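Local structure of invasion protein InvA (2X49) at residues E52-V60 with E69-L77; L157-V168 with M194-A202. The protein forms part of the type III secretion export apparatus of Salmonella and is involved in invasion of intestinal epithelial cells, this chain being the protein's C-terminal domain. All coordinates share one frame; numbering follows the deposited sequence.

Contact 1: residues E52-V60 with E69-L77; sequences EGLDDNSIV and EQFTVYFDL
Asn57 meets the 69-77 segment with backbone and side chain. Asn57 O accepts from Val73 N at 3.0 Å, the donor standing above the carbonyl plane, and Asn57 OD1 takes a weak bond from Phe75 N at 3.4 Å. The backbone sets Asn57 CB over a face of the Tyr74 ring, 4.3 Å from its centroid, a CH-pi contact; chi1 of -61° swings the amide across that ring, with Asn57 CG 3.7 Å from Tyr74 CD1 and the planes 34° apart. Asn57 lies inside the type I turn Asp55-Ser58, where a short amide can offer OD1 to Phe75 N and to water 1, which also accepts from Asp76 N. Asp55 OD1 receives Asn57 N, an Asx turn, and Ser58 OG from opposite faces of its carboxylate.

Ile59 pairs with Phe71 through two backbone bonds: Ile59 N to Phe71 O, 2.9 Å, and Phe71 N to Ile59 O, 2.7 Å. Branched and apolar, it fits a buried strand, and Ile59 CD1 touches the Phe75 ring edge at CZ, 4.0 Å away. In the non-hydrogen-bonded pair Val60-Gln70, the extended Gln70 side chain runs past Val60 CG2. This is an antiparallel beta hairpin, 58-63 with 66-72, at one side of a mixed four-stranded sheet.

Contact 2: residues L157-V168 with M194-A202; sequences LEAKFPDLLKEV and MKLIMEALA
Glu167 OE2 and Ala202 O are joined across the contact by water 2, which donates to the carboxylate oxygen at 2.6 Å and to the backbone oxygen at 2.7 Å. Glu167, at the margin, is long enough to bring a carboxylate to this water; its OE2 also has a weak hydrogen bond with His171. Beyond the water, the two segments meet largely through apolar groups.

Leu164 is a knob in a hole formed by Lys195, Met198, Glu199 and Ala202. Its CG lies opposite the backbone N (chi1 174°), which sends both methyls to the facing helix: Leu164 CD2 approaches Met198 CB at 4.1 Å, while CD1 lies near Ala202 CB. Small Ala202 lets the backbones draw close at this end, and Val168 CG2 comes within 3.3 Å of Met198 O. Val168 CG1 rests against Met198 SD, at 4.0 Å, and Ile177 of helix 174-185 packs beside both residues. The bent, pliable chain of Met198 also brings its CG to Leu157 CD2, 3.7 Å away.

At the other end the fully extended Lys195 runs over one face of the Phe161 ring, its CE 4.0 Å from the centroid, a CH-pi contact; Lys160 CB lies against the opposite face. Phe161 occupies the N-cap position of helix 162-169. The axes of 162-168 and 194-202 are inclined at 42°, a helix-helix packing, with Leu164 as its knob, within an all-helical part of the domain.

Contact 1 and contact 2 lie on opposite sides of the chain's centre, with their own centres 43 Å apart and nearest atoms about 24 Å apart, so neither touches the other. They follow in series along the chain, the hairpin closing before the helical pair begins. One rests on hydrogen bonds of a hairpin and the turn leading into it, the other on interlocking side chains of helices. Helix 125-139, which packs against Phe71 and Val73 of contact 1, comes between the two in sequence. One bound mercury ion is about 3 Å from the side chain of Phe71, and one calcium ion is about 10 Å from that of Tyr74.

Contact 1: residues E52-V60 with E69-L77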
loop_
_atom_site.group_PDB
_atom_site.type_symbol
_atom_site.label_atom_id
_atom_site.label_comp_id
_atom_site.label_asym_id
_atom_site.label_seq_id
_atom_site.Cartn_x
_atom_site.Cartn_y
_atom_site.Cartn_z
ATOM N N GLU A 52 -18.729 18.933 8.615
ATOM C CA GLU A 52 -19.988 19.476 8.159
ATOM C C GLU A 52 -20.554 18.650 7.010
ATOM O O GLU A 52 -19.884 18.322 6.046
ATOM C CB GLU A 52 -19.834 20.960 7.741
ATOM C CG GLU A 52 -19.650 21.936 8.911
ATOM C CD GLU A 52 -18.185 22.197 9.293
ATOM O OE1 GLU A 52 -17.283 21.416 8.887
ATOM O OE2 GLU A 52 -17.929 23.192 10.015
ATOM N N GLY A 53 -21.809 18.297 7.163
ATOM C CA GLY A 53 -22.552 17.599 6.120
ATOM C C GLY A 53 -22.292 16.134 5.874
ATOM O O GLY A 53 -22.899 15.515 4.995
ATOM N N LEU A 54 -21.370 15.572 6.640
ATOM C CA LEU A 54 -21.067 14.139 6.505
ATOM C C LEU A 54 -22.221 13.287 6.924
ATOM O O LEU A 54 -22.817 13.535 7.967
ATOM C CB LEU A 54 -19.850 13.716 7.327
ATOM C CG LEU A 54 -18.476 14.268 6.918
ATOM C CD1 LEU A 54 -17.406 13.699 7.860
ATOM C CD2 LEU A 54 -18.169 13.910 5.480
ATOM N N ASP A 55 -22.512 12.254 6.114
ATOM C CA ASP A 55 -23.458 11.194 6.521
ATOM C C ASP A 55 -22.818 10.336 7.573
ATOM O O ASP A 55 -21.680 10.574 8.002
ATOM C CB ASP A 55 -24.027 10.335 5.378
ATOM C CG ASP A 55 -23.042 9.342 4.753
ATOM O OD1 ASP A 55 -22.014 8.946 5.365
ATOM O OD2 ASP A 55 -23.378 8.914 3.621
ATOM N N ASP A 56 -23.589 9.385 8.058
ATOM C CA ASP A 56 -23.148 8.644 9.270
ATOM C C ASP A 56 -22.016 7.638 9.026
ATOM O O ASP A 56 -21.478 6.997 9.936
ATOM C CB ASP A 56 -24.323 7.850 9.904
ATOM C CG ASP A 56 -25.338 8.730 10.649
ATOM O OD1 ASP A 56 -25.083 9.914 10.946
ATOM O OD2 ASP A 56 -26.411 8.177 10.974
ATOM N N ASN A 57 -21.661 7.493 7.753
ATOM C CA ASN A 57 -20.770 6.406 7.302
ATOM C C ASN A 57 -19.647 6.913 6.400
ATOM O O ASN A 57 -19.200 6.248 5.482
ATOM C CB ASN A 57 -21.607 5.324 6.590
ATOM C CG ASN A 57 -22.663 4.706 7.520
ATOM O OD1 ASN A 57 -22.188 4.036 8.572
ATOM N ND2 ASN A 57 -23.865 4.840 7.286
ATOM N N SER A 58 -19.282 8.145 6.655
ATOM C CA SER A 58 -18.196 8.803 5.862
ATOM C C SER A 58 -17.093 9.363 6.739
ATOM O O SER A 58 -17.339 9.899 7.817
ATOM C CB SER A 58 -18.804 9.947 5.007
ATOM O OG SER A 58 -19.786 9.473 4.109
ATOM N N ILE A 59 -15.871 9.318 6.223
ATOM C CA ILE A 59 -14.668 9.876 6.895
ATOM C C ILE A 59 -13.819 10.561 5.855
ATOM O O ILE A 59 -13.725 10.073 4.754
ATOM C CB ILE A 59 -13.795 8.756 7.570
ATOM C CG1 ILE A 59 -14.595 8.009 8.672
ATOM C CG2 ILE A 59 -12.519 9.346 8.137
ATOM C CD1 ILE A 59 -14.604 8.677 10.011
ATOM N N VAL A 60 -13.293 11.732 6.171
ATOM C CA VAL A 60 -12.293 12.394 5.317
ATOM C C VAL A 60 -10.945 12.553 5.971
ATOM O O VAL A 60 -10.771 12.976 7.115
ATOM C CB VAL A 60 -12.772 13.823 4.894
ATOM C CG1 VAL A 60 -11.865 14.468 3.765
ATOM C CG2 VAL A 60 -14.199 13.796 4.412
ATOM N N GLU A 69 -8.454 12.168 0.730
ATOM C CA GLU A 69 -9.428 11.109 0.395
ATOM C C GLU A 69 -10.622 11.134 1.294
ATOM O O GLU A 69 -10.516 11.428 2.468
ATOM C CB GLU A 69 -8.769 9.728 0.570
ATOM C CG GLU A 69 -8.163 9.117 -0.678
ATOM C CD GLU A 69 -9.172 8.929 -1.783
ATOM O OE1 GLU A 69 -10.374 8.784 -1.467
ATOM O OE2 GLU A 69 -8.766 8.937 -2.968
ATOM N N GLN A 70 -11.747 10.778 0.720
ATOM C CA GLN A 70 -12.968 10.546 1.500
ATOM C C GLN A 70 -13.277 9.063 1.385
ATOM O O GLN A 70 -13.398 8.509 0.259
ATOM C CB GLN A 70 -14.136 11.399 0.990
ATOM C CG GLN A 70 -15.431 11.272 1.836
ATOM C CD GLN A 70 -16.466 12.388 1.566
ATOM O OE1 GLN A 70 -16.116 13.534 1.260
ATOM N NE2 GLN A 70 -17.740 12.057 1.717
ATOM N N PHE A 71 -13.456 8.468 2.558
ATOM C CA PHE A 71 -13.738 7.038 2.726
ATOM C C PHE A 71 -15.184 6.819 3.146
ATOM O O PHE A 71 -15.772 7.564 3.904
ATOM C CB PHE A 71 -12.843 6.413 3.816
ATOM C CG PHE A 71 -11.353 6.623 3.618
ATOM C CD1 PHE A 71 -10.583 5.670 2.951
ATOM C CD2 PHE A 71 -10.723 7.743 4.072
ATOM C CE1 PHE A 71 -9.203 5.783 2.786
ATOM C CE2 PHE A 71 -9.340 7.911 3.879
ATOM C CZ PHE A 71 -8.581 6.954 3.199
ATOM N N THR A 72 -15.742 5.742 2.661
ATOM C CA THR A 72 -17.038 5.260 3.134
ATOM C C THR A 72 -16.828 3.995 3.965
ATOM O O THR A 72 -16.242 3.049 3.500
ATOM C CB THR A 72 -17.905 4.934 1.925
ATOM O OG1 THR A 72 -18.104 6.145 1.166
ATOM C CG2 THR A 72 -19.230 4.248 2.294
ATOM N N VAL A 73 -17.236 4.060 5.221
ATOM C CA VAL A 73 -17.123 2.975 6.157
ATOM C C VAL A 73 -18.502 2.759 6.771
ATOM O O VAL A 73 -18.993 3.652 7.426
ATOM C CB VAL A 73 -16.113 3.309 7.301
ATOM C CG1 VAL A 73 -16.083 2.193 8.385
ATOM C CG2 VAL A 73 -14.716 3.557 6.763
ATOM N N TYR A 74 -19.094 1.598 6.546
ATOM C CA TYR A 74 -20.410 1.250 7.163
ATOM C C TYR A 74 -20.153 0.652 8.518
ATOM O O TYR A 74 -20.058 -0.552 8.710
ATOM C CB TYR A 74 -21.297 0.379 6.220
ATOM C CG TYR A 74 -21.831 1.184 5.058
ATOM C CD1 TYR A 74 -23.010 1.924 5.168
ATOM C CD2 TYR A 74 -21.165 1.242 3.832
ATOM C CE1 TYR A 74 -23.455 2.697 4.191
ATOM C CE2 TYR A 74 -21.619 2.008 2.826
ATOM C CZ TYR A 74 -22.778 2.725 2.981
ATOM O OH TYR A 74 -23.260 3.535 1.978
ATOM N N PHE A 75 -20.118 1.538 9.496
ATOM C CA PHE A 75 -19.720 1.229 10.878
ATOM C C PHE A 75 -20.531 0.105 11.517
ATOM O O PHE A 75 -20.020 -0.652 12.358
ATOM C CB PHE A 75 -19.784 2.458 11.797
ATOM C CG PHE A 75 -18.745 3.499 11.477
ATOM C CD1 PHE A 75 -17.438 3.289 11.822
ATOM C CD2 PHE A 75 -19.076 4.648 10.759
ATOM C CE1 PHE A 75 -16.463 4.232 11.509
ATOM C CE2 PHE A 75 -18.088 5.600 10.424
ATOM C CZ PHE A 75 -16.803 5.383 10.815
ATOM N N ASP A 76 -21.771 -0.004 11.099
ATOM C CA ASP A 76 -22.710 -0.981 11.695
ATOM C C ASP A 76 -22.807 -2.294 10.884
ATOM O O ASP A 76 -23.566 -3.193 11.236
ATOM C CB ASP A 76 -24.102 -0.336 11.883
ATOM C CG ASP A 76 -24.048 0.988 12.684
ATOM O OD1 ASP A 76 -23.218 1.094 13.594
ATOM O OD2 ASP A 76 -24.810 1.922 12.343
ATOM N N LEU A 77 -22.024 -2.381 9.798
ATOM C CA LEU A 77 -22.045 -3.558 8.861
ATOM C C LEU A 77 -20.654 -4.226 8.832
ATOM O O LEU A 77 -19.737 -3.815 9.517
ATOM C CB LEU A 77 -22.496 -3.162 7.436
ATOM C CG LEU A 77 -23.834 -2.396 7.239
ATOM C CD1 LEU A 77 -24.146 -2.026 5.799
ATOM C CD2 LEU A 77 -24.952 -3.291 7.851
HETATM O O HOH W 1 -23.194 1.451 9.101
#

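Contact 2: residues L157-V168 with M194-A202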
loop_
_atom_site.group_PDB
_atom_site.type_symbol
_atom_site.label_atom_id
_atom_site.label_comp_id
_atom_site.label_asym_id
_atom_site.label_seq_id
_atom_site.Cartn_x
_atom_site.Cartn_y
_atom_site.Cartn_z
ATOM N N LEU A 157 19.865 1.714 15.429
ATOM C CA LEU A 157 20.415 0.464 14.884
ATOM C C LEU A 157 21.880 0.348 15.259
ATOM O O LEU A 157 22.428 -0.724 15.508
ATOM C CB LEU A 157 20.256 0.395 13.357
ATOM C CG LEU A 157 20.715 -0.927 12.720
ATOM C CD1 LEU A 157 19.534 -1.847 12.442
ATOM C CD2 LEU A 157 21.525 -0.682 11.430
ATOM N N GLU A 158 22.500 1.503 15.329
ATOM C CA GLU A 158 23.935 1.584 15.521
ATOM C C GLU A 158 24.271 1.085 16.891
ATOM O O GLU A 158 25.330 0.526 17.145
ATOM C CB GLU A 158 24.459 3.011 15.386
ATOM C CG GLU A 158 25.914 3.090 15.771
ATOM C CD GLU A 158 26.567 4.404 15.402
ATOM O OE1 GLU A 158 25.906 5.227 14.741
ATOM O OE2 GLU A 158 27.740 4.605 15.778
ATOM N N ALA A 159 23.305 1.312 17.754
ATOM C CA ALA A 159 23.431 1.004 19.179
ATOM C C ALA A 159 23.494 -0.484 19.342
ATOM O O ALA A 159 23.846 -1.005 20.390
ATOM C CB ALA A 159 22.254 1.572 19.982
ATOM N N LYS A 160 23.132 -1.153 18.261
ATOM C CA LYS A 160 22.981 -2.621 18.272
ATOM C C LYS A 160 23.910 -3.353 17.331
ATOM O O LYS A 160 24.431 -4.416 17.639
ATOM C CB LYS A 160 21.533 -2.999 17.981
ATOM C CG LYS A 160 20.568 -2.415 19.002
ATOM C CD LYS A 160 19.165 -2.933 18.790
ATOM C CE LYS A 160 18.667 -2.583 17.414
ATOM N NZ LYS A 160 17.356 -3.232 17.116
ATOM N N PHE A 161 24.133 -2.726 16.198
ATOM C CA PHE A 161 24.970 -3.291 15.130
ATOM C C PHE A 161 25.953 -2.255 14.552
ATOM O O PHE A 161 25.836 -1.854 13.407
ATOM C CB PHE A 161 24.083 -3.904 14.056
ATOM C CG PHE A 161 23.104 -4.918 14.606
ATOM C CD1 PHE A 161 23.559 -6.118 15.127
ATOM C CD2 PHE A 161 21.744 -4.657 14.615
ATOM C CE1 PHE A 161 22.657 -7.057 15.654
ATOM C CE2 PHE A 161 20.835 -5.589 15.131
ATOM C CZ PHE A 161 21.297 -6.789 15.647
ATOM N N PRO A 162 26.936 -1.832 15.363
ATOM C CA PRO A 162 27.754 -0.680 14.960
ATOM C C PRO A 162 28.542 -0.882 13.701
ATOM O O PRO A 162 28.734 0.045 12.926
ATOM C CB PRO A 162 28.686 -0.463 16.146
ATOM C CG PRO A 162 28.045 -1.156 17.288
ATOM C CD PRO A 162 27.129 -2.202 16.772
ATOM N N ASP A 163 28.966 -2.112 13.474
ATOM C CA ASP A 163 29.871 -2.380 12.332
ATOM C C ASP A 163 29.086 -2.426 11.022
ATOM O O ASP A 163 29.531 -2.030 9.936
ATOM C CB ASP A 163 30.717 -3.632 12.556
ATOM C CG ASP A 163 31.953 -3.341 13.381
ATOM O OD1 ASP A 163 31.893 -2.500 14.324
ATOM O OD2 ASP A 163 33.004 -3.954 13.096
ATOM N N LEU A 164 27.854 -2.842 11.161
ATOM C CA LEU A 164 26.971 -2.901 10.018
ATOM C C LEU A 164 26.654 -1.478 9.533
ATOM O O LEU A 164 26.708 -1.167 8.356
ATOM C CB LEU A 164 25.692 -3.684 10.362
ATOM C CG LEU A 164 24.616 -3.705 9.301
ATOM C CD1 LEU A 164 25.070 -4.263 7.969
ATOM C CD2 LEU A 164 23.396 -4.460 9.841
ATOM N N LEU A 165 26.395 -0.608 10.477
ATOM C CA LEU A 165 26.058 0.781 10.140
ATOM C C LEU A 165 27.307 1.434 9.521
ATOM O O LEU A 165 27.230 2.130 8.523
ATOM C CB LEU A 165 25.599 1.580 11.372
ATOM C CG LEU A 165 25.026 2.976 11.068
ATOM C CD1 LEU A 165 23.857 2.849 10.138
ATOM C CD2 LEU A 165 24.621 3.715 12.310
ATOM N N LYS A 166 28.439 1.145 10.121
ATOM C CA LYS A 166 29.729 1.694 9.653
ATOM C C LYS A 166 29.894 1.397 8.170
ATOM O O LYS A 166 30.256 2.259 7.362
ATOM C CB LYS A 166 30.922 1.109 10.412
ATOM C CG LYS A 166 31.146 1.787 11.729
ATOM C CD LYS A 166 32.389 1.292 12.434
ATOM C CE LYS A 166 33.605 1.511 11.560
ATOM N NZ LYS A 166 33.682 2.925 11.108
ATOM N N GLU A 167 29.620 0.148 7.820
ATOM C CA GLU A 167 29.875 -0.324 6.442
ATOM C C GLU A 167 28.921 0.300 5.454
ATOM O O GLU A 167 29.259 0.689 4.332
ATOM C CB GLU A 167 29.795 -1.850 6.354
ATOM C CG GLU A 167 30.137 -2.431 4.966
ATOM C CD GLU A 167 31.535 -2.069 4.396
ATOM O OE1 GLU A 167 32.450 -1.659 5.148
ATOM O OE2 GLU A 167 31.707 -2.230 3.156
ATOM N N VAL A 168 27.670 0.368 5.857
ATOM C CA VAL A 168 26.631 0.929 4.999
ATOM C C VAL A 168 26.938 2.371 4.660
ATOM O O VAL A 168 26.827 2.782 3.496
ATOM C CB VAL A 168 25.238 0.787 5.609
ATOM C CG1 VAL A 168 24.218 1.549 4.749
ATOM C CG2 VAL A 168 24.877 -0.697 5.625
ATOM N N MET A 194 14.854 -3.233 9.900
ATOM C CA MET A 194 15.906 -2.328 9.486
ATOM C C MET A 194 17.202 -3.070 9.325
ATOM O O MET A 194 17.977 -2.750 8.437
ATOM C CB MET A 194 16.051 -1.156 10.454
ATOM C CG MET A 194 16.815 0.021 9.841
ATOM S SD MET A 194 15.912 0.757 8.441
ATOM C CE MET A 194 14.645 1.689 9.310
ATOM N N LYS A 195 17.386 -4.100 10.115
ATOM C CA LYS A 195 18.680 -4.825 10.120
ATOM C C LYS A 195 18.847 -5.479 8.754
ATOM O O LYS A 195 19.905 -5.436 8.100
ATOM C CB LYS A 195 18.784 -5.881 11.205
ATOM C CG LYS A 195 20.134 -6.646 11.214
ATOM C CD LYS A 195 20.141 -7.750 12.236
ATOM C CE LYS A 195 21.471 -8.521 12.254
ATOM N NZ LYS A 195 21.486 -9.719 13.176
ATOM N N LEU A 196 17.772 -6.075 8.302
ATOM C CA LEU A 196 17.821 -6.761 6.978
ATOM C C LEU A 196 17.971 -5.789 5.813
ATOM O O LEU A 196 18.649 -6.041 4.803
ATOM C CB LEU A 196 16.629 -7.682 6.795
ATOM C CG LEU A 196 16.750 -8.912 7.694
ATOM C CD1 LEU A 196 15.653 -9.941 7.325
ATOM C CD2 LEU A 196 18.151 -9.551 7.662
ATOM N N ILE A 197 17.365 -4.634 5.944
ATOM C CA ILE A 197 17.427 -3.659 4.931
ATOM C C ILE A 197 18.874 -3.193 4.836
ATOM O O ILE A 197 19.395 -3.004 3.749
ATOM C CB ILE A 197 16.467 -2.490 5.142
ATOM C CG1 ILE A 197 15.043 -2.985 4.916
ATOM C CG2 ILE A 197 16.717 -1.361 4.175
ATOM C CD1 ILE A 197 14.006 -1.986 5.385
ATOM N N MET A 198 19.451 -2.940 5.980
ATOM C CA MET A 198 20.865 -2.475 6.059
ATOM C C MET A 198 21.818 -3.514 5.527
ATOM O O MET A 198 22.805 -3.174 4.845
ATOM C CB MET A 198 21.232 -1.985 7.444
ATOM C CG MET A 198 20.500 -0.758 7.881
ATOM S SD MET A 198 21.007 0.685 6.941
ATOM C CE MET A 198 19.486 1.088 6.121
ATOM N N GLU A 199 21.558 -4.774 5.820
ATOM C CA GLU A 199 22.432 -5.841 5.278
ATOM C C GLU A 199 22.369 -5.811 3.736
ATOM O O GLU A 199 23.371 -5.990 3.031
ATOM C CB GLU A 199 22.061 -7.230 5.800
ATOM C CG GLU A 199 22.460 -7.429 7.215
ATOM C CD GLU A 199 21.948 -8.750 7.802
ATOM O OE1 GLU A 199 21.076 -9.386 7.141
ATOM O OE2 GLU A 199 22.405 -9.134 8.908
ATOM N N ALA A 200 21.188 -5.545 3.217
ATOM C CA ALA A 200 21.009 -5.506 1.751
ATOM C C ALA A 200 21.640 -4.276 1.133
ATOM O O ALA A 200 22.243 -4.336 0.060
ATOM C CB ALA A 200 19.494 -5.623 1.353
ATOM N N LEU A 201 21.652 -3.200 1.882
ATOM C CA LEU A 201 22.333 -1.979 1.412
ATOM C C LEU A 201 23.835 -2.198 1.414
ATOM O O LEU A 201 24.537 -1.728 0.502
ATOM C CB LEU A 201 21.977 -0.768 2.238
ATOM C CG LEU A 201 20.608 -0.186 1.945
ATOM C CD1 LEU A 201 20.147 0.751 3.083
ATOM C CD2 LEU A 201 20.674 0.545 0.661
ATOM N N ALA A 202 24.343 -2.929 2.411
ATOM C CA ALA A 202 25.805 -3.144 2.528
ATOM C C ALA A 202 26.278 -3.953 1.344
ATOM O O ALA A 202 27.442 -3.810 0.888
ATOM C CB ALA A 202 26.191 -3.850 3.829
HETATM O O HOH W 2 29.965 -3.742 1.867
#